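Local atomic coordinates of Peptide/nickel transport system substrate-binding protein (Listeria monocytogenes serotype 1/2a, PDB entry 5KZT), a protein that binds peptides and, as a family 5 solute-binding protein, probably hands them to a membrane transporter. Residues N95-V98 with Y99-R103; Y156-S159 with L160-F163. All coordinates share one frame; numbering follows the deposited sequence.

Contact 1: residues N95-V98 with Y99-R103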
loop_
_atom_site.group_PDB
_atom_site.type_symbol
_atom_site.label_atom_id
_atom_site.label_comp_id
_atom_site.label_asym_id
_atom_site.label_seq_id
_atom_site.Cartn_x
_atom_site.Cartn_y
_atom_site.Cartn_z
ATOM N N ASN A 95 22.822 -15.384 -3.041
ATOM C CA ASN A 95 23.330 -14.568 -1.930
ATOM C C ASN A 95 22.615 -13.229 -1.798
ATOM O O ASN A 95 22.491 -12.699 -0.699
ATOM C CB ASN A 95 24.828 -14.367 -2.064
ATOM C CG ASN A 95 25.576 -15.680 -2.044
ATOM O OD1 ASN A 95 25.293 -16.542 -1.226
ATOM N ND2 ASN A 95 26.492 -15.863 -2.984
ATOM N N ASP A 96 22.128 -12.699 -2.917
ATOM C CA ASP A 96 21.414 -11.431 -2.912
ATOM C C ASP A 96 20.054 -11.557 -2.236
ATOM O O ASP A 96 19.574 -10.605 -1.621
ATOM C CB ASP A 96 21.184 -10.927 -4.333
ATOM C CG ASP A 96 22.455 -10.711 -5.109
ATOM O OD1 ASP A 96 23.537 -10.519 -4.534
ATOM O OD2 ASP A 96 22.357 -10.709 -6.354
ATOM N N TYR A 97 19.426 -12.723 -2.377
ATOM C CA TYR A 97 18.154 -12.971 -1.710
ATOM C C TYR A 97 18.361 -13.230 -0.231
ATOM O O TYR A 97 17.615 -12.704 0.611
ATOM C CB TYR A 97 17.412 -14.147 -2.319
ATOM C CG TYR A 97 16.913 -13.904 -3.707
ATOM C CD1 TYR A 97 17.731 -14.145 -4.803
ATOM C CD2 TYR A 97 15.622 -13.459 -3.937
ATOM C CE1 TYR A 97 17.273 -13.920 -6.100
ATOM C CE2 TYR A 97 15.159 -13.234 -5.227
ATOM C CZ TYR A 97 15.990 -13.487 -6.297
ATOM O OH TYR A 97 15.575 -13.305 -7.579
ATOM N N VAL A 98 19.372 -14.024 0.093
ATOM C CA VAL A 98 19.690 -14.288 1.486
ATOM C C VAL A 98 19.981 -12.968 2.196
ATOM O O VAL A 98 19.420 -12.682 3.263
ATOM C CB VAL A 98 20.873 -15.261 1.640
ATOM C CG1 VAL A 98 21.313 -15.383 3.095
ATOM C CG2 VAL A 98 20.491 -16.632 1.119
ATOM N N TYR A 99 20.844 -12.163 1.595
ATOM C CA TYR A 99 21.164 -10.857 2.163
ATOM C C TYR A 99 19.916 -10.004 2.396
ATOM O O TYR A 99 19.733 -9.485 3.484
ATOM C CB TYR A 99 22.167 -10.109 1.285
ATOM C CG TYR A 99 22.303 -8.667 1.685
ATOM C CD1 TYR A 99 22.934 -8.304 2.892
ATOM C CD2 TYR A 99 21.762 -7.668 0.903
ATOM C CE1 TYR A 99 23.035 -6.979 3.271
ATOM C CE2 TYR A 99 21.856 -6.341 1.275
ATOM C CZ TYR A 99 22.488 -6.003 2.456
ATOM O OH TYR A 99 22.553 -4.669 2.802
ATOM N N SER A 100 19.061 -9.859 1.388
ATOM C CA SER A 100 17.926 -8.929 1.514
ATOM C C SER A 100 16.821 -9.414 2.458
ATOM O O SER A 100 16.205 -8.610 3.140
ATOM C CB SER A 100 17.331 -8.559 0.168
ATOM O OG SER A 100 16.641 -9.641 -0.388
ATOM N N TRP A 101 16.553 -10.705 2.497
ATOM C CA TRP A 101 15.558 -11.206 3.443
ATOM C C TRP A 101 16.096 -11.067 4.883
ATOM O O TRP A 101 15.356 -10.658 5.782
ATOM C CB TRP A 101 15.190 -12.633 3.137
ATOM C CG TRP A 101 14.468 -12.849 1.851
ATOM C CD1 TRP A 101 14.464 -12.058 0.733
ATOM C CD2 TRP A 101 13.679 -13.980 1.540
ATOM N NE1 TRP A 101 13.713 -12.644 -0.268
ATOM C CE2 TRP A 101 13.216 -13.827 0.208
ATOM C CE3 TRP A 101 13.280 -15.100 2.270
ATOM C CZ2 TRP A 101 12.386 -14.779 -0.412
ATOM C CZ3 TRP A 101 12.466 -16.052 1.641
ATOM C CH2 TRP A 101 12.035 -15.875 0.323
ATOM N N ARG A 102 17.387 -11.337 5.093
ATOM C CA ARG A 102 17.958 -11.094 6.414
ATOM C C ARG A 102 17.888 -9.594 6.760
ATOM O O ARG A 102 17.578 -9.238 7.895
ATOM C CB ARG A 102 19.388 -11.611 6.513
ATOM C CG ARG A 102 19.551 -13.116 6.440
ATOM C CD ARG A 102 21.020 -13.490 6.487
ATOM N NE ARG A 102 21.239 -14.931 6.410
ATOM C CZ ARG A 102 22.428 -15.530 6.373
ATOM N NH1 ARG A 102 23.552 -14.840 6.463
ATOM N NH2 ARG A 102 22.488 -16.841 6.270
ATOM N N ARG A 103 18.138 -8.723 5.775
ATOM C CA ARG A 103 18.020 -7.273 5.971
ATOM C C ARG A 103 16.620 -6.880 6.429
ATOM O O ARG A 103 16.481 -6.045 7.318
ATOM C CB ARG A 103 18.370 -6.490 4.688
ATOM C CG ARG A 103 18.371 -4.973 4.819
ATOM C CD ARG A 103 19.098 -4.335 3.645
ATOM N NE ARG A 103 19.187 -2.875 3.760
ATOM C CZ ARG A 103 18.397 -2.000 3.126
ATOM N NH1 ARG A 103 17.424 -2.396 2.300
ATOM N NH2 ARG A 103 18.580 -0.701 3.311
#
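R102 lies alongside V98 one turn further along helix 94-105, the two side chains pointing the same way. Followed outward, R102 first runs past a carbonyl: CB and CG sit beside V98 O, CG at 3.2 Å. The chain then stays extended from CG to NE, and CD lies between the two, about equally near V98 O and the methyl V98 CG1. That methyl is 3.3 Å from R102 NE and 3.5 Å from R102 CZ, and it rests over one face of the guanidinium, displaced toward the rim; NH2 and NH1 are a little farther from it. V98 turns CG1 into this place by setting it opposite its own backbone N (chi1 172°).

Beneath the side chains run i to i+4 bonds of an alpha helix. W101 N donates to Y97 O over 2.9 Å at a nearly straight 169°, and R102 N reaches V98 O at 3.0 Å. W101 also brings CD1 to 3.2 Å from Y97 O, while W101 NE1 lies near the plane of the Y97 ring, at the ring's edge, 4.2 Å from Y97 CD2. The indole N-H is spent on F166 O, and S100 OG likewise bonds to F167 O, which ties this buried side of the helix to the segment at 166-167. D96 OD2 accepts hydrogen bonds from W86 NE1 and from T93 N.

Because the methyl meets the flat of the guanidinium, the V98-R102 pair is an apolar contact in which V98 CG1 stands clear of the plane where the N-H groups point.

Contact 2: residues Y156-S159 with L160-F163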
loop_
_atom_site.group_PDB
_atom_site.type_symbol
_atom_site.label_atom_id
_atom_site.label_comp_id
_atom_site.label_asym_id
_atom_site.label_seq_id
_atom_site.Cartn_x
_atom_site.Cartn_y
_atom_site.Cartn_z
ATOM N N TYR A 156 -0.510 -18.063 -0.158
ATOM C CA TYR A 156 -0.199 -16.849 -0.939
ATOM C C TYR A 156 1.309 -16.587 -1.001
ATOM O O TYR A 156 1.748 -15.461 -1.325
ATOM C CB TYR A 156 -0.920 -15.608 -0.350
ATOM C CG TYR A 156 -0.843 -15.482 1.165
ATOM C CD1 TYR A 156 0.274 -14.950 1.784
ATOM C CD2 TYR A 156 -1.895 -15.909 1.966
ATOM C CE1 TYR A 156 0.344 -14.847 3.166
ATOM C CE2 TYR A 156 -1.836 -15.818 3.345
ATOM C CZ TYR A 156 -0.735 -15.272 3.937
ATOM O OH TYR A 156 -0.671 -15.195 5.301
ATOM N N ILE A 157 2.116 -17.605 -0.699
ATOM C CA ILE A 157 3.563 -17.425 -0.673
ATOM C C ILE A 157 4.131 -16.852 -1.980
ATOM O O ILE A 157 5.041 -16.038 -1.944
ATOM C CB ILE A 157 4.302 -18.718 -0.262
ATOM C CG1 ILE A 157 5.780 -18.429 0.026
ATOM C CG2 ILE A 157 4.156 -19.808 -1.311
ATOM C CD1 ILE A 157 6.032 -17.521 1.205
ATOM N N ASN A 158 3.597 -17.265 -3.118
ATOM C CA ASN A 158 4.087 -16.732 -4.393
ATOM C C ASN A 158 3.772 -15.228 -4.561
ATOM O O ASN A 158 4.511 -14.510 -5.253
ATOM C CB ASN A 158 3.540 -17.532 -5.560
ATOM C CG ASN A 158 4.068 -18.951 -5.598
ATOM O OD1 ASN A 158 4.950 -19.345 -4.812
ATOM N ND2 ASN A 158 3.521 -19.742 -6.506
ATOM N N SER A 159 2.691 -14.757 -3.938
ATOM C CA SER A 159 2.380 -13.310 -3.910
ATOM C C SER A 159 3.397 -12.537 -3.059
ATOM O O SER A 159 3.803 -11.416 -3.399
ATOM C CB SER A 159 0.958 -13.058 -3.404
ATOM O OG SER A 159 -0.028 -13.682 -4.213
ATOM N N LEU A 160 3.830 -13.155 -1.956
ATOM C CA LEU A 160 4.937 -12.572 -1.177
ATOM C C LEU A 160 6.212 -12.515 -2.011
ATOM O O LEU A 160 6.889 -11.475 -2.036
ATOM C CB LEU A 160 5.171 -13.304 0.143
ATOM C CG LEU A 160 3.964 -13.335 1.098
ATOM C CD1 LEU A 160 4.245 -14.139 2.363
ATOM C CD2 LEU A 160 3.526 -11.926 1.488
ATOM N N PHE A 161 6.525 -13.597 -2.721
ATOM C CA PHE A 161 7.722 -13.622 -3.588
ATOM C C PHE A 161 7.666 -12.537 -4.687
ATOM O O PHE A 161 8.687 -12.091 -5.178
ATOM C CB PHE A 161 7.885 -14.973 -4.271
ATOM C CG PHE A 161 8.182 -16.130 -3.359
ATOM C CD1 PHE A 161 8.709 -15.965 -2.068
ATOM C CD2 PHE A 161 7.972 -17.424 -3.826
ATOM C CE1 PHE A 161 8.988 -17.069 -1.271
ATOM C CE2 PHE A 161 8.265 -18.525 -3.026
ATOM C CZ PHE A 161 8.774 -18.342 -1.754
ATOM N N ALA A 162 6.465 -12.118 -5.057
ATOM C CA ALA A 162 6.260 -11.032 -6.001
ATOM C C ALA A 162 6.203 -9.631 -5.351
ATOM O O ALA A 162 5.961 -8.638 -6.042
ATOM C CB ALA A 162 4.977 -11.294 -6.769
ATOM N N PHE A 163 6.422 -9.544 -4.045
ATOM C CA PHE A 163 6.275 -8.283 -3.326
ATOM C C PHE A 163 7.660 -7.677 -3.047
ATOM O O PHE A 163 8.587 -8.402 -2.694
ATOM C CB PHE A 163 5.490 -8.514 -2.031
ATOM C CG PHE A 163 5.023 -7.256 -1.389
ATOM C CD1 PHE A 163 3.919 -6.576 -1.903
ATOM C CD2 PHE A 163 5.705 -6.707 -0.300
ATOM C CE1 PHE A 163 3.503 -5.381 -1.335
ATOM C CE2 PHE A 163 5.279 -5.518 0.275
ATOM C CZ PHE A 163 4.180 -4.851 -0.254
#
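I157 and F161 form a CH-pi contact one turn apart in the short helix 157-161. I157 CG1 stands over the F161 ring, 3.9 Å from its centroid and 29° off the normal, with F161 CZ its nearest ring atom at 3.5 Å. Setting CG1 opposite the backbone N (chi1 -169°) carries the isoleucine chain forward to the ring. I157 O also lies over a face of this ring, offset toward the rim, and N158 OD1 approaches obliquely at 3.7 Å from F161 CD2, its amide plane inclined 27° to the ring.

Apolar packing continues through L160. Its CD1 methyl is 4.0 Å from I157 CD1, the two chains crossing at about a right angle, and the same methyl meets the edge of the Y156 ring at CE1. The Y156 ring itself stacks on that of Y429.

Y156 is the N-cap residue of this helix of little more than one turn, which N158 and S159 set on P58 of strand 58-60, and N158 and A162 on Y50 of strand 50-52.

Among the backbone bonds, L160 N donates to Y156 O at 3.2 Å, and F161 N to I157 O at 3.0 Å. A162 N shares two weak bonds, to N158 O and S159 O, and F163 beyond it meets Y113 edge-to-face.

How the contacts relate
Contact 1, in helix 94-105, precedes contact 2, in helix 157-161, and strands 138-140 and 145-149 come between them in sequence. Their centres are about 16 Å apart on the same side of the chain's centre, contact 2 the deeper of the two. The helices meet directly, W101 CH2 packing 3.6 Å from F161 CE1, so the indole from contact 1 and the phenylalanine of contact 2 share one apolar interior. Strands 138-140 and 145-149, neighbours in an antiparallel sheet, receive Y97 and W101 of contact 1. Each contact is local to its own stretch of chain; it is the W101-F161 packing that brings together residues 60 positions apart in sequence.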